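Local coordinates for protein cytosol aminopeptidase (Coxiella burnetii, PDB 3IJ3) that probably removes amino acids from the N-termini of peptides as a manganese-dependent metalloaminopeptidase of the M17 family, at residues Met270-Gly275 / Phe451-Glu456; Asp175-Pro180 / Gly276-Leu281. All coordinates share one frame; numbering follows the deposited sequence.

Contact 1 of 2, residues Met270-Gly275 / Phe451-Glu456; sequences MKKDMG and FAWNLE. With LI (lithium ion), chain C.
Lys272 reaches across to the end of strand 445-454 and lies against both Phe451 and Trp453. Its CG sits between the backbone N and the carbonyl carbon (chi1 81°), the chain runs straight to CE, and a bend at the last torsion (chi4 65°) swings NZ toward Phe451. The bend lets the ammonium group do two things at once. NZ donates a hydrogen bond to Phe451 O at 3.0 Å, meeting a lone pair in the carbonyl plane with a C=O...N angle of 140°. It also forms an off-centre cation-pi contact, 4.1 Å from the centroid of the Phe451 ring. One bond back along the same side chain, Lys272 CE lies over that ring as a CH-pi donor, 3.8 Å above the plane and displaced toward the rim. Phe451 presents that face to the lysine and also touches Ile366 and Pro370.

The aliphatic part of Lys272 packs obliquely against Trp453, with CD 3.7 Å from Trp453 CB. Lys271 meets the same indole differently: its extended chain crosses the tryptophan at about a right angle, and CE comes to the ring edge 3.8 Å from Trp453 CH2. Beyond this point Lys271 NZ is hydrogen-bonded to Asn178 O. Where the backbones come closest, Gly275 CA lies 4.3 Å from Ala452 CB.

The next residue after Lys272, Asp273, takes no part in this packing and binds lithium through OD2 at 1.9 Å; Asp255, Glu334 and a water share the ion, while Lys250 and Thr359 hold OD1. The contact thus joins the metal-bearing loop before helix 275-289 to strand 445-454 of the central sheet, next to the metal site of the M17 catalytic domain, to which Asp273 supplies a ligand.

Contact 2 of 2, residues Asp175-Pro180 / Gly276-Leu281; sequences DLINTP and GAAHAL
Leu176 and Ala278 face each other where helix 157-178 ends beside the start of helix 275-289, and their CA atoms, 6.5 Å apart, are the nearest pair between the two segments. Apolar contacts carry the interface. Leu176 CD1 lies 4.1 Å from Ala278 CB and also meets Leu281 CD2 at 3.9 Å, so a single methyl bridges two residues about one turn apart on the partner helix. The two leucines cross at about a right angle; Leu281 has its CG anti to the backbone N (chi1 176°), which directs the branch to this meeting point. From a different direction, Ile177 CG1 approaches the same alanine methyl, Ala278 CB, at 4.2 Å.

One contact involves a flat group: Ile177 CD1 comes to the edge of the His279 imidazole, near its plane. The polar atoms of that ring are used elsewhere, ND1 with Gly275 O in the preceding turn and NE2 with Met468 N.

Polar bonding within 175-180 finishes its helix. Asp175 O accepts both Thr179 N at 3.0 Å and Thr179 OG1 at 2.7 Å, from opposite faces of the carbonyl plane, the hydroxyl standing 37° out of it.

At Ala278, then, the two helices come close and meet through buried aliphatic branches, within the layered alpha/beta fold of the M17 catalytic domain.

The centres of contacts 1 and 2 lie 9 Å apart in the buried interior of the catalytic domain. Along the chain the order is 175-180, 270-275, 276-281, 451-456, so the two pairings interleave, and 270-275 runs directly into 276-281 as helix 275-289 begins. They also touch: the end of helix 157-178 reaches the 270-275 loop, with Lys272 CB 3.7 Å from Ile177 CG2, and Ile177 additionally packs on Ala452 and Trp453. One helix end thereby meets the metal-bearing loop, the following helix and strand 445-454, bringing distant parts of the sequence together in the interior, with the lithium about 13 Å from the Ile177 side chain.

Contact 1 of 2, residues Met270-Gly275 / Phe451-Glu456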
loop_
_atom_site.group_PDB
_atom_site.type_symbol
_atom_site.label_atom_id
_atom_site.label_comp_id
_atom_site.label_asym_id
_atom_site.label_seq_id
_atom_site.Cartn_x
_atom_site.Cartn_y
_atom_site.Cartn_z
ATOM N N MET A 270 -12.858 -17.055 1.277
ATOM C CA MET A 270 -13.434 -17.284 -0.039
ATOM C C MET A 270 -14.015 -18.662 -0.361
ATOM O O MET A 270 -14.614 -18.836 -1.413
ATOM C CB MET A 270 -12.548 -16.737 -1.123
ATOM C CG MET A 270 -12.490 -15.232 -1.135
ATOM S SD MET A 270 -14.108 -14.402 -1.393
ATOM C CE MET A 270 -14.571 -14.005 0.307
ATOM N N LYS A 271 -13.843 -19.620 0.536
ATOM C CA LYS A 271 -14.575 -20.891 0.411
ATOM C C LYS A 271 -16.083 -20.556 0.485
ATOM O O LYS A 271 -16.924 -21.347 0.059
ATOM C CB LYS A 271 -14.197 -21.879 1.525
ATOM C CG LYS A 271 -14.636 -21.489 2.932
ATOM C CD LYS A 271 -14.147 -22.504 3.957
ATOM C CE LYS A 271 -14.647 -22.156 5.339
ATOM N NZ LYS A 271 -14.300 -23.134 6.435
ATOM N N LYS A 272 -16.444 -19.377 1.023
ATOM C CA LYS A 272 -17.867 -19.017 1.160
ATOM C C LYS A 272 -18.463 -18.381 -0.055
ATOM O O LYS A 272 -19.660 -18.049 -0.036
ATOM C CB LYS A 272 -18.115 -18.071 2.362
ATOM C CG LYS A 272 -17.821 -16.580 2.113
ATOM C CD LYS A 272 -18.103 -15.773 3.367
ATOM C CE LYS A 272 -17.750 -14.295 3.221
ATOM N NZ LYS A 272 -18.620 -13.633 2.200
ATOM N N ASP A 273 -17.691 -18.215 -1.126
ATOM C CA ASP A 273 -18.244 -17.536 -2.307
ATOM C C ASP A 273 -19.264 -18.372 -3.113
ATOM O O ASP A 273 -19.750 -17.949 -4.180
ATOM C CB ASP A 273 -17.148 -16.938 -3.182
ATOM C CG ASP A 273 -17.562 -15.594 -3.783
ATOM O OD1 ASP A 273 -18.352 -14.860 -3.134
ATOM O OD2 ASP A 273 -17.112 -15.273 -4.886
ATOM N N MET A 274 -19.570 -19.551 -2.597
ATOM C CA MET A 274 -20.646 -20.395 -3.119
ATOM C C MET A 274 -21.868 -20.342 -2.182
ATOM O O MET A 274 -22.802 -21.143 -2.304
ATOM C CB MET A 274 -20.209 -21.851 -3.349
ATOM C CG MET A 274 -19.390 -22.505 -2.304
ATOM S SD MET A 274 -20.050 -22.492 -0.632
ATOM C CE MET A 274 -21.414 -23.644 -0.838
ATOM N N GLY A 275 -21.881 -19.373 -1.268
ATOM C CA GLY A 275 -22.990 -19.211 -0.319
ATOM C C GLY A 275 -24.323 -18.965 -0.996
ATOM O O GLY A 275 -25.346 -19.429 -0.532
ATOM N N PHE A 451 -23.900 -11.874 2.847
ATOM C CA PHE A 451 -22.528 -12.122 3.319
ATOM C C PHE A 451 -22.329 -13.634 3.644
ATOM O O PHE A 451 -21.237 -14.173 3.470
ATOM C CB PHE A 451 -22.235 -11.194 4.487
ATOM C CG PHE A 451 -20.823 -11.259 4.976
ATOM C CD1 PHE A 451 -19.792 -10.809 4.194
ATOM C CD2 PHE A 451 -20.536 -11.712 6.242
ATOM C CE1 PHE A 451 -18.483 -10.866 4.639
ATOM C CE2 PHE A 451 -19.224 -11.742 6.687
ATOM C CZ PHE A 451 -18.217 -11.323 5.883
ATOM N N ALA A 452 -23.392 -14.290 4.124
ATOM C CA ALA A 452 -23.417 -15.739 4.368
ATOM C C ALA A 452 -22.399 -16.242 5.369
ATOM O O ALA A 452 -21.958 -17.370 5.267
ATOM C CB ALA A 452 -23.263 -16.504 3.022
ATOM N N TRP A 453 -22.071 -15.423 6.373
ATOM C CA TRP A 453 -21.054 -15.778 7.344
ATOM C C TRP A 453 -21.209 -14.997 8.640
ATOM O O TRP A 453 -21.628 -13.834 8.609
ATOM C CB TRP A 453 -19.684 -15.451 6.714
ATOM C CG TRP A 453 -18.461 -15.902 7.454
ATOM C CD1 TRP A 453 -17.776 -15.210 8.407
ATOM C CD2 TRP A 453 -17.760 -17.135 7.278
ATOM N NE1 TRP A 453 -16.690 -15.940 8.842
ATOM C CE2 TRP A 453 -16.664 -17.125 8.164
ATOM C CE3 TRP A 453 -17.951 -18.247 6.457
ATOM C CZ2 TRP A 453 -15.767 -18.170 8.239
ATOM C CZ3 TRP A 453 -17.055 -19.283 6.542
ATOM C CH2 TRP A 453 -16.000 -19.255 7.440
ATOM N N ASN A 454 -20.937 -15.661 9.757
ATOM C CA ASN A 454 -20.892 -15.053 11.064
ATOM C C ASN A 454 -19.415 -14.808 11.408
ATOM O O ASN A 454 -18.647 -15.759 11.627
ATOM C CB ASN A 454 -21.485 -15.963 12.140
ATOM C CG ASN A 454 -22.966 -16.228 11.932
ATOM O OD1 ASN A 454 -23.730 -15.304 11.608
ATOM N ND2 ASN A 454 -23.397 -17.483 12.170
ATOM N N LEU A 455 -19.024 -13.545 11.500
ATOM C CA LEU A 455 -17.648 -13.198 11.871
ATOM C C LEU A 455 -17.385 -13.411 13.365
ATOM O O LEU A 455 -16.272 -13.690 13.771
ATOM C CB LEU A 455 -17.381 -11.740 11.518
ATOM C CG LEU A 455 -17.309 -11.457 10.023
ATOM C CD1 LEU A 455 -17.473 -9.985 9.729
ATOM C CD2 LEU A 455 -15.992 -12.012 9.442
ATOM N N GLU A 456 -18.426 -13.297 14.166
ATOM C CA GLU A 456 -18.318 -13.433 15.612
ATOM C C GLU A 456 -19.276 -14.489 16.134
ATOM O O GLU A 456 -20.289 -14.745 15.529
ATOM C CB GLU A 456 -18.784 -12.132 16.262
ATOM C CG GLU A 456 -18.106 -10.846 15.824
ATOM C CD GLU A 456 -19.008 -9.626 16.064
ATOM O OE1 GLU A 456 -20.155 -9.605 15.533
ATOM O OE2 GLU A 456 -18.566 -8.679 16.750
HETATM LI LI LI C . -16.575 -13.961 -6.148
HETATM O O HOH W 1 -16.476 -12.046 -6.180
#

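Contact 2 of 2, residues Asp175-Pro180 / Gly276-Leu281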
loop_
_atom_site.group_PDB
_atom_site.type_symbol
_atom_site.label_atom_id
_atom_site.label_comp_id
_atom_site.label_asym_id
_atom_site.label_seq_id
_atom_site.Cartn_x
_atom_site.Cartn_y
_atom_site.Cartn_z
ATOM N N ASP A 175 -23.186 -26.236 6.578
ATOM C CA ASP A 175 -22.215 -27.285 6.231
ATOM C C ASP A 175 -21.552 -27.031 4.874
ATOM O O ASP A 175 -20.323 -27.133 4.755
ATOM C CB ASP A 175 -22.854 -28.699 6.216
ATOM C CG ASP A 175 -23.143 -29.271 7.615
ATOM O OD1 ASP A 175 -22.649 -28.752 8.635
ATOM O OD2 ASP A 175 -23.859 -30.305 7.676
ATOM N N LEU A 176 -22.349 -26.691 3.854
ATOM C CA LEU A 176 -21.799 -26.455 2.529
ATOM C C LEU A 176 -20.825 -25.270 2.543
ATOM O O LEU A 176 -19.748 -25.334 1.969
ATOM C CB LEU A 176 -22.921 -26.224 1.511
ATOM C CG LEU A 176 -23.798 -27.451 1.229
ATOM C CD1 LEU A 176 -25.020 -27.050 0.325
ATOM C CD2 LEU A 176 -22.988 -28.586 0.586
ATOM N N ILE A 177 -21.219 -24.178 3.193
ATOM C CA ILE A 177 -20.355 -22.989 3.278
ATOM C C ILE A 177 -19.083 -23.291 4.077
ATOM O O ILE A 177 -17.977 -22.935 3.657
ATOM C CB ILE A 177 -21.115 -21.787 3.867
ATOM C CG1 ILE A 177 -22.197 -21.337 2.888
ATOM C CG2 ILE A 177 -20.144 -20.583 4.174
ATOM C CD1 ILE A 177 -23.216 -20.385 3.487
ATOM N N ASN A 178 -19.248 -23.961 5.210
ATOM C CA ASN A 178 -18.099 -24.315 6.055
ATOM C C ASN A 178 -17.097 -25.299 5.431
ATOM O O ASN A 178 -15.925 -25.337 5.829
ATOM C CB ASN A 178 -18.578 -24.871 7.401
ATOM C CG ASN A 178 -19.087 -23.800 8.347
ATOM O OD1 ASN A 178 -18.606 -22.666 8.326
ATOM N ND2 ASN A 178 -19.964 -24.186 9.262
ATOM N N THR A 179 -17.546 -26.129 4.497
ATOM C CA THR A 179 -16.631 -27.129 3.917
ATOM C C THR A 179 -15.541 -26.423 3.133
ATOM O O THR A 179 -15.816 -25.609 2.254
ATOM C CB THR A 179 -17.378 -28.116 3.010
ATOM O OG1 THR A 179 -18.413 -28.758 3.765
ATOM C CG2 THR A 179 -16.397 -29.205 2.449
ATOM N N PRO A 180 -14.292 -26.713 3.456
ATOM C CA PRO A 180 -13.189 -26.126 2.695
ATOM C C PRO A 180 -13.361 -26.318 1.199
ATOM O O PRO A 180 -13.848 -27.382 0.748
ATOM C CB PRO A 180 -11.989 -26.939 3.170
ATOM C CG PRO A 180 -12.322 -27.327 4.519
ATOM C CD PRO A 180 -13.808 -27.586 4.534
ATOM N N GLY A 276 -24.315 -18.301 -2.139
ATOM C CA GLY A 276 -25.561 -18.050 -2.852
ATOM C C GLY A 276 -26.159 -19.349 -3.360
ATOM O O GLY A 276 -27.380 -19.556 -3.312
ATOM N N ALA A 277 -25.292 -20.245 -3.845
ATOM C CA ALA A 277 -25.721 -21.556 -4.316
ATOM C C ALA A 277 -26.305 -22.331 -3.141
ATOM O O ALA A 277 -27.355 -22.996 -3.265
ATOM C CB ALA A 277 -24.537 -22.334 -4.925
ATOM N N ALA A 278 -25.625 -22.277 -1.995
ATOM C CA ALA A 278 -26.135 -23.003 -0.802
ATOM C C ALA A 278 -27.519 -22.490 -0.408
ATOM O O ALA A 278 -28.422 -23.283 -0.062
ATOM C CB ALA A 278 -25.154 -22.911 0.353
ATOM N N HIS A 279 -27.688 -21.171 -0.440
ATOM C CA HIS A 279 -28.987 -20.548 -0.125
ATOM C C HIS A 279 -30.066 -20.959 -1.104
ATOM O O HIS A 279 -31.198 -21.280 -0.700
ATOM C CB HIS A 279 -28.869 -19.021 -0.086
ATOM C CG HIS A 279 -28.335 -18.506 1.203
ATOM N ND1 HIS A 279 -27.030 -18.722 1.619
ATOM C CD2 HIS A 279 -28.938 -17.816 2.191
ATOM C CE1 HIS A 279 -26.863 -18.170 2.807
ATOM N NE2 HIS A 279 -28.005 -17.620 3.177
ATOM N N ALA A 280 -29.746 -20.904 -2.400
ATOM C CA ALA A 280 -30.720 -21.281 -3.422
ATOM C C ALA A 280 -31.103 -22.764 -3.254
ATOM O O ALA A 280 -32.283 -23.120 -3.329
ATOM C CB ALA A 280 -30.170 -20.988 -4.827
ATOM N N LEU A 281 -30.111 -23.628 -2.988
ATOM C CA LEU A 281 -30.397 -25.044 -2.748
ATOM C C LEU A 281 -31.252 -25.226 -1.484
ATOM O O LEU A 281 -32.207 -26.007 -1.471
ATOM C CB LEU A 281 -29.087 -25.844 -2.617
ATOM C CG LEU A 281 -29.249 -27.321 -2.272
ATOM C CD1 LEU A 281 -30.152 -28.061 -3.306
ATOM C CD2 LEU A 281 -27.874 -28.003 -2.136
#